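Local coordinates for protein beta-lactamase (Klebsiella pneumoniae, PDB 6HUH) that probably hydrolyses beta-lactam antibiotics to substituted beta-amino acids as a class D serine beta-lactamase, thereby contributing to antibiotic resistance, at residues A[158-163]-A[230-234]. Sequence-based numbering, arbitrary orientation.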
# COMPACT_ATOMS: atom_id res chain seq x y z
N GLN A 158 -2.96 -12.26 23.52
CA GLN A 158 -2.61 -11.45 22.32
C GLN A 158 -1.55 -10.38 22.62
O GLN A 158 -0.63 -10.21 21.82
CB GLN A 158 -3.84 -10.74 21.77
CG GLN A 158 -4.61 -11.59 20.81
CD GLN A 158 -4.39 -11.23 19.37
OE1 GLN A 158 -3.30 -10.78 18.96
NE2 GLN A 158 -5.43 -11.46 18.58
N ALA A 159 -1.72 -9.67 23.76
CA ALA A 159 -0.82 -8.63 24.28
C ALA A 159 0.51 -9.25 24.67
O ALA A 159 1.56 -8.67 24.39
CB ALA A 159 -1.45 -7.97 25.50
N ARG A 160 0.48 -10.44 25.31
CA ARG A 160 1.65 -11.19 25.72
C ARG A 160 2.47 -11.57 24.48
O ARG A 160 3.68 -11.29 24.42
CB ARG A 160 1.20 -12.42 26.51
CG ARG A 160 2.31 -13.30 27.04
CD ARG A 160 3.20 -12.61 28.06
NE ARG A 160 4.52 -12.37 27.48
CZ ARG A 160 5.57 -11.91 28.16
NH1 ARG A 160 5.46 -11.62 29.45
NH2 ARG A 160 6.73 -11.73 27.55
N PHE A 161 1.79 -12.15 23.45
CA PHE A 161 2.38 -12.53 22.16
C PHE A 161 3.05 -11.32 21.48
O PHE A 161 4.23 -11.40 21.15
CB PHE A 161 1.33 -13.20 21.23
CG PHE A 161 1.73 -13.22 19.77
CD1 PHE A 161 2.74 -14.06 19.32
CD2 PHE A 161 1.14 -12.36 18.86
CE1 PHE A 161 3.15 -14.04 17.99
CE2 PHE A 161 1.55 -12.34 17.53
CZ PHE A 161 2.55 -13.18 17.10
N LEU A 162 2.28 -10.21 21.30
CA LEU A 162 2.70 -8.94 20.71
C LEU A 162 3.92 -8.38 21.43
O LEU A 162 4.83 -7.86 20.77
CB LEU A 162 1.54 -7.92 20.76
CG LEU A 162 0.65 -7.67 19.52
CD1 LEU A 162 0.67 -8.83 18.53
CD2 LEU A 162 -0.78 -7.35 19.92
N GLY A 163 3.94 -8.52 22.75
CA GLY A 163 5.03 -8.08 23.62
C GLY A 163 6.33 -8.83 23.40
O GLY A 163 7.41 -8.27 23.58
N LEU A 230 4.30 0.52 23.30
CA LEU A 230 3.02 0.30 23.98
C LEU A 230 2.13 -0.63 23.17
O LEU A 230 1.76 -0.28 22.05
CB LEU A 230 2.33 1.65 24.22
CG LEU A 230 0.96 1.67 24.90
CD1 LEU A 230 1.00 2.51 26.13
CD2 LEU A 230 -0.11 2.25 23.97
N ILE A 231 1.78 -1.79 23.74
CA ILE A 231 0.87 -2.77 23.13
C ILE A 231 -0.59 -2.29 23.42
O ILE A 231 -0.81 -1.55 24.37
CB ILE A 231 1.10 -4.20 23.70
CG1 ILE A 231 2.59 -4.65 23.71
CG2 ILE A 231 0.21 -5.23 23.01
CD1 ILE A 231 3.31 -4.74 22.46
N PHE A 232 -1.55 -2.72 22.59
CA PHE A 232 -2.98 -2.42 22.74
C PHE A 232 -3.80 -3.51 22.05
O PHE A 232 -3.42 -4.00 20.99
CB PHE A 232 -3.35 -1.01 22.23
CG PHE A 232 -3.03 -0.76 20.78
CD1 PHE A 232 -3.85 -1.26 19.77
CD2 PHE A 232 -1.92 -0.01 20.42
CE1 PHE A 232 -3.51 -1.10 18.42
CE2 PHE A 232 -1.61 0.21 19.06
CZ PHE A 232 -2.40 -0.36 18.07
N VAL A 233 -4.89 -3.93 22.70
CA VAL A 233 -5.78 -4.98 22.21
C VAL A 233 -7.19 -4.49 22.46
O VAL A 233 -7.49 -4.03 23.57
CB VAL A 233 -5.52 -6.36 22.89
CG1 VAL A 233 -6.43 -7.44 22.32
CG2 VAL A 233 -4.06 -6.80 22.77
N HIS A 234 -8.06 -4.55 21.44
CA HIS A 234 -9.46 -4.13 21.61
C HIS A 234 -10.43 -5.03 20.86
O HIS A 234 -10.18 -5.37 19.71
CB HIS A 234 -9.65 -2.65 21.24
CG HIS A 234 -11.03 -2.11 21.44
ND1 HIS A 234 -11.68 -2.21 22.66
CD2 HIS A 234 -11.82 -1.43 20.59
CE1 HIS A 234 -12.85 -1.61 22.49
NE2 HIS A 234 -12.97 -1.12 21.26
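Gly163 N donates the helical hydrogen bond to Ala159 O (2.9 Å), and the outside of this turn receives Ile231, whose CD1 lies 3.8 Å from Gly163 N. No hydrogen bond joins the helix to the strand; the contact is apolar. The two run roughly antiparallel, at 150°, with 8.2 Å between the axes of the short segments. With CG1 of Ile231 beside the backbone N (chi1 -49°), CG2 stands anti to that N and comes up between Ala159 and Leu162, 3.8 Å from Leu162 CB, whereas CG1 carries CD1 along to the Leu162-Gly163 peptide. Leu162 slants across Ile231, adding its CD2 to the contact with CG2. Two residues on, Val233 sends CG2 against Ala159, 4.0 Å from Ala159 CB, while Gln158 CB borders the same methyl at 4.1 Å. The small Ala159 thus sits over both strand residues and also touches Leu28 of the adjoining strand 26-30. Phe232, between Ile231 and Val233 in sequence, points away from helix 155-166 and meets Val253 of helix 245-264, so the two helices pack on opposite faces of the central antiparallel sheet. The NE2 of Gln158 is hydrogen-bonded to Thr52 OG1, next in sequence to Ser51, the predicted acylation site. Buried aliphatic packing therefore attaches helix 155-166 to the sheet, leaving the one polar side chain among its touching residues to link the contact with the active-site region.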